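Local coordinates for protein laccase (Botrytis aclada, PDB 3SQR) that oxidises phenolic substrates such as hydroquinones with its copper centres, reducing dioxygen to water, and probably helps degrade lignin and detoxify its products, at residues S172-I184 and G198-F211. Sequence-based numbering, arbitrary orientation.
With NAG (2-acetamido-2-deoxy-beta-D-glucopyranose), chain C; NAG (2-acetamido-2-deoxy-beta-D-glucopyranose), chain B; NAG (2-acetamido-2-deoxy-beta-D-glucopyranose), chain D; NAG (2-acetamido-2-deoxy-beta-D-glucopyranose), chain E.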
loop_
_atom_site.group_PDB
_atom_site.type_symbol
_atom_site.label_atom_id
_atom_site.label_comp_id
_atom_site.label_asym_id
_atom_site.label_seq_id
_atom_site.Cartn_x
_atom_site.Cartn_y
_atom_site.Cartn_z
ATOM N N SER A 172 -7.504 -10.478 -5.180
ATOM C CA SER A 172 -8.257 -9.811 -6.223
ATOM C C SER A 172 -8.587 -8.359 -5.797
ATOM O O SER A 172 -7.703 -7.688 -5.211
ATOM C CB SER A 172 -9.496 -10.681 -6.664
ATOM O OG SER A 172 -10.245 -10.002 -7.681
ATOM N N LEU A 173 -9.755 -7.827 -6.122
ATOM C CA LEU A 173 -10.011 -6.385 -5.925
ATOM C C LEU A 173 -10.593 -6.036 -4.582
ATOM O O LEU A 173 -11.071 -4.930 -4.396
ATOM C CB LEU A 173 -10.998 -5.890 -7.008
ATOM C CG LEU A 173 -10.563 -6.042 -8.453
ATOM C CD1 LEU A 173 -11.810 -5.826 -9.387
ATOM C CD2 LEU A 173 -9.510 -5.014 -8.767
ATOM N N GLN A 174 -10.529 -6.959 -3.631
ATOM C CA GLN A 174 -11.308 -6.790 -2.390
ATOM C C GLN A 174 -10.999 -5.532 -1.648
ATOM O O GLN A 174 -11.868 -4.986 -1.041
ATOM C CB GLN A 174 -11.106 -7.933 -1.436
ATOM C CG GLN A 174 -11.756 -9.221 -1.928
ATOM C CD GLN A 174 -11.511 -10.427 -1.016
ATOM O OE1 GLN A 174 -10.524 -10.503 -0.308
ATOM N NE2 GLN A 174 -12.415 -11.445 -1.085
ATOM N N TYR A 175 -9.754 -5.081 -1.660
ATOM C CA TYR A 175 -9.511 -3.862 -0.857
ATOM C C TYR A 175 -10.214 -2.657 -1.442
ATOM O O TYR A 175 -10.433 -1.633 -0.736
ATOM C CB TYR A 175 -8.013 -3.593 -0.546
ATOM C CG TYR A 175 -7.232 -2.852 -1.609
ATOM C CD1 TYR A 175 -7.306 -1.507 -1.702
ATOM C CD2 TYR A 175 -6.467 -3.513 -2.538
ATOM C CE1 TYR A 175 -6.636 -0.796 -2.626
ATOM C CE2 TYR A 175 -5.756 -2.777 -3.528
ATOM C CZ TYR A 175 -5.843 -1.433 -3.541
ATOM O OH TYR A 175 -5.195 -0.624 -4.467
ATOM N N GLY A 176 -10.625 -2.749 -2.705
ATOM C CA GLY A 176 -11.456 -1.726 -3.320
ATOM C C GLY A 176 -12.837 -1.577 -2.740
ATOM O O GLY A 176 -13.486 -0.522 -2.894
ATOM N N ASP A 177 -13.286 -2.644 -2.096
ATOM C CA ASP A 177 -14.602 -2.662 -1.484
ATOM C C ASP A 177 -14.503 -2.401 0.023
ATOM O O ASP A 177 -15.454 -2.608 0.756
ATOM C CB ASP A 177 -15.304 -3.961 -1.771
ATOM C CG ASP A 177 -16.032 -3.973 -3.130
ATOM O OD1 ASP A 177 -16.066 -2.922 -3.833
ATOM O OD2 ASP A 177 -16.659 -5.051 -3.417
ATOM N N GLY A 178 -13.347 -1.948 0.469
ATOM C CA GLY A 178 -13.151 -1.494 1.844
ATOM C C GLY A 178 -12.307 -2.395 2.733
ATOM O O GLY A 178 -12.205 -2.103 3.932
ATOM N N LEU A 179 -11.730 -3.480 2.172
ATOM C CA LEU A 179 -11.043 -4.513 2.928
ATOM C C LEU A 179 -9.565 -4.120 3.243
ATOM O O LEU A 179 -8.591 -4.672 2.708
ATOM C CB LEU A 179 -11.164 -5.876 2.265
ATOM C CG LEU A 179 -10.887 -7.066 3.143
ATOM C CD1 LEU A 179 -11.655 -7.054 4.511
ATOM C CD2 LEU A 179 -11.298 -8.377 2.356
ATOM N N PHE A 180 -9.454 -3.094 4.053
ATOM C CA PHE A 180 -8.153 -2.555 4.499
ATOM C C PHE A 180 -8.288 -1.871 5.854
ATOM O O PHE A 180 -9.383 -1.538 6.261
ATOM C CB PHE A 180 -7.616 -1.536 3.464
ATOM C CG PHE A 180 -8.420 -0.281 3.372
ATOM C CD1 PHE A 180 -8.143 0.796 4.215
ATOM C CD2 PHE A 180 -9.454 -0.152 2.484
ATOM C CE1 PHE A 180 -8.891 1.979 4.181
ATOM C CE2 PHE A 180 -10.180 1.064 2.416
ATOM C CZ PHE A 180 -9.926 2.093 3.282
ATOM N N GLY A 181 -7.186 -1.677 6.537
ATOM C CA GLY A 181 -7.169 -0.981 7.821
ATOM C C GLY A 181 -5.783 -0.479 8.075
ATOM O O GLY A 181 -4.843 -0.789 7.299
ATOM N N PRO A 182 -5.635 0.361 9.104
ATOM C CA PRO A 182 -4.337 0.919 9.398
ATOM C C PRO A 182 -3.511 -0.041 10.250
ATOM O O PRO A 182 -4.038 -0.708 11.132
ATOM C CB PRO A 182 -4.678 2.175 10.185
ATOM C CG PRO A 182 -5.971 1.892 10.878
ATOM C CD PRO A 182 -6.697 0.865 9.980
ATOM N N LEU A 183 -2.198 -0.069 10.004
ATOM C CA LEU A 183 -1.274 -0.772 10.832
ATOM C C LEU A 183 -0.181 0.206 11.228
ATOM O O LEU A 183 0.591 0.623 10.368
ATOM C CB LEU A 183 -0.686 -1.919 10.021
ATOM C CG LEU A 183 0.467 -2.733 10.629
ATOM C CD1 LEU A 183 0.275 -3.241 12.003
ATOM C CD2 LEU A 183 0.707 -3.976 9.663
ATOM N N ILE A 184 -0.184 0.605 12.473
ATOM C CA ILE A 184 0.700 1.651 13.008
ATOM C C ILE A 184 1.624 0.980 13.964
ATOM O O ILE A 184 1.164 0.292 14.898
ATOM C CB ILE A 184 -0.092 2.739 13.707
ATOM C CG1 ILE A 184 -0.888 3.501 12.664
ATOM C CG2 ILE A 184 0.826 3.729 14.324
ATOM C CD1 ILE A 184 -1.885 4.552 13.270
ATOM N N GLY A 198 -3.013 10.008 13.998
ATOM C CA GLY A 198 -3.284 8.739 13.348
ATOM C C GLY A 198 -3.380 8.926 11.846
ATOM O O GLY A 198 -2.863 9.888 11.220
ATOM N N VAL A 199 -3.937 7.905 11.236
ATOM C CA VAL A 199 -3.934 7.793 9.766
ATOM C C VAL A 199 -5.035 8.650 9.173
ATOM O O VAL A 199 -6.127 8.866 9.789
ATOM C CB VAL A 199 -4.116 6.319 9.348
ATOM C CG1 VAL A 199 -4.354 6.193 7.870
ATOM C CG2 VAL A 199 -2.846 5.463 9.666
ATOM N N ILE A 200 -4.767 9.169 8.013
ATOM C CA ILE A 200 -5.814 9.757 7.148
ATOM C C ILE A 200 -5.710 9.021 5.831
ATOM O O ILE A 200 -4.716 9.142 5.108
ATOM C CB ILE A 200 -5.584 11.263 6.864
ATOM C CG1 ILE A 200 -5.576 12.043 8.185
ATOM C CG2 ILE A 200 -6.634 11.799 5.855
ATOM C CD1 ILE A 200 -5.288 13.529 8.076
ATOM N N PHE A 201 -6.690 8.149 5.571
ATOM C CA PHE A 201 -6.801 7.451 4.334
ATOM C C PHE A 201 -7.329 8.331 3.226
ATOM O O PHE A 201 -8.207 9.151 3.431
ATOM C CB PHE A 201 -7.705 6.235 4.467
ATOM C CG PHE A 201 -7.111 5.142 5.311
ATOM C CD1 PHE A 201 -6.099 4.347 4.788
ATOM C CD2 PHE A 201 -7.547 4.905 6.602
ATOM C CE1 PHE A 201 -5.551 3.362 5.529
ATOM C CE2 PHE A 201 -7.018 3.879 7.348
ATOM C CZ PHE A 201 -6.033 3.099 6.806
ATOM N N LEU A 202 -6.716 8.220 2.071
ATOM C CA LEU A 202 -7.156 8.943 0.875
ATOM C C LEU A 202 -7.520 7.875 -0.152
ATOM O O LEU A 202 -6.726 6.987 -0.431
ATOM C CB LEU A 202 -6.051 9.867 0.392
ATOM C CG LEU A 202 -5.490 10.898 1.336
ATOM C CD1 LEU A 202 -4.188 11.478 0.747
ATOM C CD2 LEU A 202 -6.568 11.949 1.645
ATOM N N GLN A 203 -8.718 7.918 -0.711
ATOM C CA GLN A 203 -9.117 6.927 -1.694
ATOM C C GLN A 203 -10.217 7.461 -2.589
ATOM O O GLN A 203 -10.912 8.412 -2.271
ATOM C CB GLN A 203 -9.616 5.664 -1.012
ATOM C CG GLN A 203 -10.835 5.924 -0.153
ATOM C CD GLN A 203 -11.265 4.762 0.690
ATOM O OE1 GLN A 203 -11.269 4.833 1.896
ATOM N NE2 GLN A 203 -11.745 3.706 0.041
ATOM N N ASP A 204 -10.322 6.812 -3.730
ATOM C CA ASP A 204 -11.523 6.841 -4.550
ATOM C C ASP A 204 -12.563 6.009 -3.807
ATOM O O ASP A 204 -12.239 5.294 -2.842
ATOM C CB ASP A 204 -11.275 6.312 -5.989
ATOM C CG ASP A 204 -10.409 5.070 -6.051
ATOM O OD1 ASP A 204 -10.355 4.295 -5.059
ATOM O OD2 ASP A 204 -9.780 4.861 -7.116
ATOM N N TRP A 205 -13.802 6.083 -4.256
ATOM C CA TRP A 205 -14.829 5.263 -3.648
ATOM C C TRP A 205 -15.978 5.101 -4.592
ATOM O O TRP A 205 -16.593 6.113 -4.992
ATOM C CB TRP A 205 -15.329 5.929 -2.371
ATOM C CG TRP A 205 -16.310 5.107 -1.662
ATOM C CD1 TRP A 205 -17.627 5.413 -1.434
ATOM C CD2 TRP A 205 -16.087 3.838 -1.050
ATOM N NE1 TRP A 205 -18.239 4.384 -0.755
ATOM C CE2 TRP A 205 -17.327 3.401 -0.500
ATOM C CE3 TRP A 205 -14.986 3.000 -0.930
ATOM C CZ2 TRP A 205 -17.456 2.199 0.151
ATOM C CZ3 TRP A 205 -15.124 1.788 -0.296
ATOM C CH2 TRP A 205 -16.362 1.408 0.267
ATOM N N ALA A 206 -16.244 3.852 -4.976
ATOM C CA ALA A 206 -17.332 3.567 -5.884
ATOM C C ALA A 206 -18.648 3.575 -5.103
ATOM O O ALA A 206 -18.627 3.419 -3.880
ATOM C CB ALA A 206 -17.136 2.211 -6.537
ATOM N N HIS A 207 -19.773 3.731 -5.823
ATOM C CA HIS A 207 -21.102 3.519 -5.203
ATOM C C HIS A 207 -21.699 2.223 -5.573
ATOM O O HIS A 207 -22.941 2.077 -5.549
ATOM C CB HIS A 207 -22.034 4.681 -5.508
ATOM C CG HIS A 207 -21.698 5.900 -4.731
ATOM N ND1 HIS A 207 -22.309 7.111 -4.958
ATOM C CD2 HIS A 207 -20.831 6.095 -3.708
ATOM C CE1 HIS A 207 -21.816 8.001 -4.124
ATOM N NE2 HIS A 207 -20.907 7.406 -3.354
ATOM N N GLU A 208 -20.829 1.222 -5.834
ATOM C CA GLU A 208 -21.183 -0.139 -6.043
ATOM C C GLU A 208 -19.903 -0.967 -5.857
ATOM O O GLU A 208 -18.824 -0.427 -5.861
ATOM C CB GLU A 208 -21.742 -0.331 -7.437
ATOM C CG GLU A 208 -20.771 0.093 -8.575
ATOM C CD GLU A 208 -20.606 1.605 -8.765
ATOM O OE1 GLU A 208 -21.620 2.296 -8.610
ATOM O OE2 GLU A 208 -19.472 2.107 -9.103
ATOM N N SER A 209 -20.038 -2.278 -5.735
ATOM C CA SER A 209 -18.879 -3.143 -5.537
ATOM C C SER A 209 -18.022 -3.046 -6.771
ATOM O O SER A 209 -18.510 -3.129 -7.890
ATOM C CB SER A 209 -19.290 -4.589 -5.371
ATOM O OG SER A 209 -18.191 -5.524 -5.307
ATOM N N VAL A 210 -16.724 -2.996 -6.548
ATOM C CA VAL A 210 -15.739 -3.007 -7.621
ATOM C C VAL A 210 -15.953 -4.252 -8.491
ATOM O O VAL A 210 -15.622 -4.278 -9.691
ATOM C CB VAL A 210 -14.294 -3.001 -6.989
ATOM C CG1 VAL A 210 -14.022 -4.258 -6.204
ATOM C CG2 VAL A 210 -13.231 -2.879 -8.048
ATOM N N PHE A 211 -16.403 -5.318 -7.865
ATOM C CA PHE A 211 -16.601 -6.592 -8.576
ATOM C C PHE A 211 -17.719 -6.515 -9.619
ATOM O O PHE A 211 -17.762 -7.362 -10.543
ATOM C CB PHE A 211 -16.823 -7.766 -7.652
ATOM C CG PHE A 211 -15.644 -8.074 -6.794
ATOM C CD1 PHE A 211 -14.550 -8.709 -7.346
ATOM C CD2 PHE A 211 -15.623 -7.705 -5.471
ATOM C CE1 PHE A 211 -13.454 -8.991 -6.615
ATOM C CE2 PHE A 211 -14.510 -7.967 -4.679
ATOM C CZ PHE A 211 -13.429 -8.646 -5.245
HETATM C C1 NAG C . -9.152 8.135 10.706
HETATM C C2 NAG C . -8.826 8.965 11.944
HETATM C C3 NAG C . -8.141 8.048 12.937
HETATM C C4 NAG C . -9.004 6.844 13.288
HETATM C C5 NAG C . -9.600 6.194 11.998
HETATM C C6 NAG C . -10.912 5.512 12.296
HETATM C C7 NAG C . -7.923 11.207 12.074
HETATM C C8 NAG C . -6.778 12.163 11.781
HETATM N N2 NAG C . -7.827 9.951 11.663
HETATM O O3 NAG C . -7.755 8.732 14.106
HETATM O O4 NAG C . -8.212 5.868 13.990
HETATM O O5 NAG C . -10.050 7.137 11.057
HETATM O O6 NAG C . -11.237 4.616 11.231
HETATM O O7 NAG C . -8.942 11.552 12.679
HETATM C C1 NAG B . -19.324 -10.870 -9.039
HETATM C C2 NAG B . -20.306 -9.743 -9.214
HETATM C C3 NAG B . -21.064 -9.881 -10.521
HETATM C C4 NAG B . -20.100 -10.193 -11.684
HETATM C C5 NAG B . -19.181 -11.331 -11.328
HETATM C C6 NAG B . -18.145 -11.736 -12.394
HETATM C C7 NAG B . -21.295 -8.842 -7.162
HETATM C C8 NAG B . -22.366 -9.031 -6.108
HETATM N N2 NAG B . -21.238 -9.765 -8.090
HETATM O O3 NAG B . -21.677 -8.648 -10.728
HETATM O O4 NAG B . -20.816 -10.556 -12.860
HETATM O O5 NAG B . -18.480 -10.919 -10.146
HETATM O O6 NAG B . -17.436 -10.584 -12.730
HETATM O O7 NAG B . -20.556 -7.894 -7.192
HETATM C C1 NAG D . -7.782 6.131 15.326
HETATM C C2 NAG D . -8.127 4.904 16.165
HETATM C C3 NAG D . -7.627 5.021 17.607
HETATM C C4 NAG D . -6.173 5.477 17.669
HETATM C C5 NAG D . -5.918 6.654 16.717
HETATM C C6 NAG D . -4.441 7.083 16.725
HETATM C C7 NAG D . -10.016 3.557 15.457
HETATM C C8 NAG D . -11.495 3.322 15.427
HETATM N N2 NAG D . -9.564 4.619 16.134
HETATM O O3 NAG D . -7.747 3.762 18.259
HETATM O O4 NAG D . -5.977 5.956 18.991
HETATM O O5 NAG D . -6.369 6.351 15.390
HETATM O O6 NAG D . -3.666 6.283 15.844
HETATM O O7 NAG D . -9.247 2.793 14.848
HETATM C C1 NAG E . -15.987 -12.490 -5.164
HETATM C C2 NAG E . -15.975 -12.937 -6.603
HETATM C C3 NAG E . -16.581 -12.000 -7.635
HETATM C C4 NAG E . -17.971 -11.659 -7.164
HETATM C C5 NAG E . -17.939 -11.215 -5.683
HETATM C C6 NAG E . -19.322 -11.109 -5.070
HETATM C C7 NAG E . -14.123 -14.576 -6.681
HETATM C C8 NAG E . -12.759 -14.787 -7.287
HETATM N N2 NAG E . -14.675 -13.401 -7.027
HETATM O O3 NAG E . -16.544 -12.657 -8.892
HETATM O O4 NAG E . -18.537 -10.603 -7.880
HETATM O O5 NAG E . -17.287 -12.130 -4.844
HETATM O O6 NAG E . -19.265 -10.220 -3.980
HETATM O O7 NAG E . -14.626 -15.447 -5.977
HETATM O O HOH W 1 -14.339 1.959 -4.145
#
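Strands 180-184 and 198-205, which belong to different sheets, run roughly antiparallel (147°) with their axes 8.3 Å apart at closest approach, so side chains rather than backbone bonds join them. Phe180 turns an edge onto Phe201 in a T-shaped stack, ring planes 65° apart, with CE1 over the centre of the Phe201 face; Val199 CG1 covers the opposite face. Pro182 meets the rim of the same ring, and its CB lies 3.8 Å from Val199 CG2, which also touches Ile184 CD1. Next to CE1, Phe180 CZ meets Gln203 OE1 near the plane of the Phe180 ring.

Beyond the strands, polar bonds join apolar packing. Asp177 OD1 accepts a nearly straight bond (172°) from Val210 N at 2.8 Å, on its syn side but tilted from the carboxylate plane, and Asp177 OD2 takes a very short 2.5 Å bond from Ser209 OG. That hydroxyl in turn N-caps helix 210-217 by accepting from Phe211 N. Val210 CG1 packs 3.5 Å from Leu173 CB, which also touches Phe211 CE1; Gln174 CG and Ser172 OG, itself bonded to Asp577, border the Phe211 ring. A water links Gly176 O to Ala206 N.

Phe180 also touches His168, a type 3 copper ligand, and so lies in its second shell. The buried Asp177 charge, salt-bridged through OD1 to Arg86, is probably stabilised further by the helix N-terminus. These bonds and the strand packing join the first and second cupredoxin-like domains.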